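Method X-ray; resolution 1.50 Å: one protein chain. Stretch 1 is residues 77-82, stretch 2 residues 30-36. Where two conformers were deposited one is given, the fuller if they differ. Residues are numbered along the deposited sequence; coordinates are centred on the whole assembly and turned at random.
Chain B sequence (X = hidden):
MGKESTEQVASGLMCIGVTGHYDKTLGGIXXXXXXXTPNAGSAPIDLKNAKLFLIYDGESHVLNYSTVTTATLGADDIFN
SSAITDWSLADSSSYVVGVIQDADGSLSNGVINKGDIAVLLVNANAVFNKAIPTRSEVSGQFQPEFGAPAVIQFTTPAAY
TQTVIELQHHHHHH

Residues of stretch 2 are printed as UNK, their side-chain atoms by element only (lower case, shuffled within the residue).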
# COMPACT_ATOMS: atom_id res chain seq x y z
N ASP B 77 -6.36 6.80 -25.91
CA ASP B 77 -7.24 7.26 -24.79
C ASP B 77 -8.01 6.14 -24.06
O ASP B 77 -9.16 5.85 -24.46
CB ASP B 77 -8.24 8.27 -25.29
CG ASP B 77 -9.02 8.95 -24.15
OD1 ASP B 77 -8.82 8.68 -22.92
OD2 ASP B 77 -9.84 9.82 -24.51
N ILE B 78 -7.45 5.55 -23.00
CA ILE B 78 -8.21 4.42 -22.44
C ILE B 78 -9.17 4.88 -21.32
O ILE B 78 -9.75 4.03 -20.68
CB ILE B 78 -7.25 3.32 -21.89
CG1 ILE B 78 -6.16 3.92 -21.03
CG2 ILE B 78 -6.60 2.54 -23.06
CD1 ILE B 78 -6.61 4.32 -19.63
N PHE B 79 -9.37 6.17 -21.17
CA PHE B 79 -10.36 6.71 -20.20
C PHE B 79 -11.72 7.05 -20.83
O PHE B 79 -12.66 7.43 -20.10
CB PHE B 79 -9.83 7.93 -19.49
CG PHE B 79 -8.71 7.59 -18.56
CD1 PHE B 79 -8.93 6.71 -17.51
CD2 PHE B 79 -7.45 8.15 -18.73
CE1 PHE B 79 -7.86 6.35 -16.68
CE2 PHE B 79 -6.39 7.82 -17.89
CZ PHE B 79 -6.61 6.93 -16.85
N ASN B 80 -11.85 6.92 -22.12
CA ASN B 80 -13.09 7.36 -22.79
C ASN B 80 -14.19 6.33 -22.80
O ASN B 80 -14.02 5.21 -23.33
CB ASN B 80 -12.67 7.74 -24.21
CG ASN B 80 -13.81 8.28 -25.06
OD1 ASN B 80 -14.92 7.75 -25.10
ND2 ASN B 80 -13.51 9.36 -25.76
N SER B 81 -15.30 6.63 -22.11
CA SER B 81 -16.38 5.63 -21.95
C SER B 81 -17.26 5.53 -23.19
O SER B 81 -18.13 4.67 -23.24
CB SER B 81 -17.19 5.92 -20.72
OG SER B 81 -18.02 7.09 -20.86
N SER B 82 -17.09 6.41 -24.19
CA SER B 82 -17.71 6.13 -25.51
C SER B 82 -17.03 5.03 -26.27
O SER B 82 -17.73 4.16 -26.86
CB SER B 82 -17.84 7.43 -26.34
OG SER B 82 -18.66 8.29 -25.61
N UNK B 30 -10.58 11.01 -11.19
CA UNK B 30 -11.78 10.21 -11.03
C UNK B 30 -11.59 8.77 -11.48
O UNK B 30 -12.39 7.93 -11.16
o UNK B 30 -11.73 11.41 -13.69
c UNK B 30 -12.75 10.89 -13.28
c UNK B 30 -12.96 10.86 -11.77
o UNK B 30 -13.59 10.38 -14.06
N UNK B 31 -10.55 8.48 -12.27
CA UNK B 31 -10.32 7.17 -12.81
C UNK B 31 -8.83 6.85 -12.80
O UNK B 31 -7.96 7.80 -12.96
c UNK B 31 -10.84 7.03 -14.24
c UNK B 31 -12.35 7.08 -14.42
c UNK B 31 -14.08 6.65 -16.13
c UNK B 31 -12.66 6.99 -15.92
n UNK B 31 -14.39 6.61 -17.60
N UNK B 32 -8.53 5.57 -12.59
CA UNK B 32 -7.13 5.05 -12.55
C UNK B 32 -6.99 3.97 -13.61
O UNK B 32 -7.92 3.19 -13.84
c UNK B 32 -6.66 4.67 -8.73
c UNK B 32 -6.78 5.42 -10.02
c UNK B 32 -6.73 4.45 -11.20
c UNK B 32 -5.71 6.49 -10.15
N UNK B 33 -5.81 3.85 -14.17
CA UNK B 33 -5.47 2.77 -15.09
C UNK B 33 -4.15 2.18 -14.58
O UNK B 33 -3.07 2.86 -14.62
c UNK B 33 -5.34 3.31 -16.52
N UNK B 34 -4.22 0.92 -14.10
CA UNK B 34 -3.05 0.28 -13.47
C UNK B 34 -2.50 -0.75 -14.42
O UNK B 34 -3.18 -1.77 -14.73
c UNK B 34 -3.43 -0.36 -12.12
c UNK B 34 -2.27 -1.13 -11.53
c UNK B 34 -4.81 0.12 -10.03
c UNK B 34 -4.03 0.71 -11.21
N UNK B 35 -1.31 -0.52 -14.92
CA UNK B 35 -0.72 -1.41 -15.94
C UNK B 35 0.12 -2.49 -15.29
O UNK B 35 0.88 -2.24 -14.37
c UNK B 35 0.13 -0.67 -16.95
c UNK B 35 -1.81 2.48 -18.02
c UNK B 35 -1.05 1.58 -17.28
c UNK B 35 -1.83 0.94 -19.83
o UNK B 35 -2.96 3.02 -20.09
c UNK B 35 -1.07 0.04 -19.07
c UNK B 35 -0.70 0.34 -17.76
c UNK B 35 -2.17 2.16 -19.32
N UNK B 36 -0.16 -3.71 -15.75
CA UNK B 36 0.32 -4.98 -15.18
C UNK B 36 0.97 -5.88 -16.27
O UNK B 36 0.45 -5.96 -17.37
c UNK B 36 -0.86 -5.75 -14.58
c UNK B 36 -0.62 -4.76 -12.21
c UNK B 36 -1.51 -4.93 -13.44
c UNK B 36 -0.44 -7.15 -14.17

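Position 30, within a strand that begins earlier in the chain, has four side-chain atoms: two carbons, the second carrying two oxygens. They make no contact with stretch 1. A carboxylate at the end of a single methylene is aspartate, Asp30. Its CA-to-CB bond points sideways; OD1 is hydrogen-bonded elsewhere in the structure, so that oxygen is satisfied although the residue is buried.

At position 31 four carbons run in an unbranched row and end in a nitrogen. The row sets off toward stretch 1, passes the ring of Phe79, and brings its nitrogen to the backbone oxygen of that residue. Such a chain is lysine, Lys31. With chi2, chi3 and chi4 all t, it is nearly fully extended, and this reach lets NZ of Lys31 donate a hydrogen bond to O of Phe79 at 3.1 Å. Nearer the strand, its CB lies 3.8 Å from CD1 of Phe79, so one residue offers both an apolar stem and a polar tip.

Position 32 has four carbons forked at the second. Its CA-to-CB bond points away from stretch 1, and the backbone faces the loop instead: the backbone C of position 32 sits 4.0 Å from CE1 of Phe79, at the edge of the ring. The fork is that of leucine, Leu32, whose wholly apolar side chain suits a buried place.

Position 33 has one side-chain carbon, which points toward stretch 1; this CB of position 33 lies 3.5 Å from CD1 of Ile78 and 3.9 Å from CZ of Phe79. A lone methyl is alanine, Ala33. The small methyl suits a place where two large apolar side chains already come this close.

Position 34 carries four carbons forked at the first, one arm two carbons long, buried but out of reach of stretch 1. This is isoleucine, Ile34, with no polar side-chain group to satisfy in its buried setting.

Position 35 shows one carbon followed by a six-carbon ring bearing an oxygen, which approaches Ile78. This is tyrosine, Tyr35. Its CA-to-CB bond points sideways, yet the long aromatic side chain carries OH of Tyr35 to 3.5 Å from CG1 of Ile78.

Position 36 repeats the four-carbon pattern forked at the first, buried and beyond the reach of stretch 1. It is isoleucine, Ile36, again apolar throughout its side chain.

The contact therefore joins an irregular loop to a strand through a compact apolar patch, with 266 Å² buried in total. Ile78 and Phe79 both pack on Ala33, while Lys31 adds the hydrogen bond that ties its side chain to the loop backbone. Within the loop, N of Phe79 donates to OD1 of Asp77 at 3.1 Å, bracing the backbone beside that anchor.

Stretch 2 30-36: DKLAIYI
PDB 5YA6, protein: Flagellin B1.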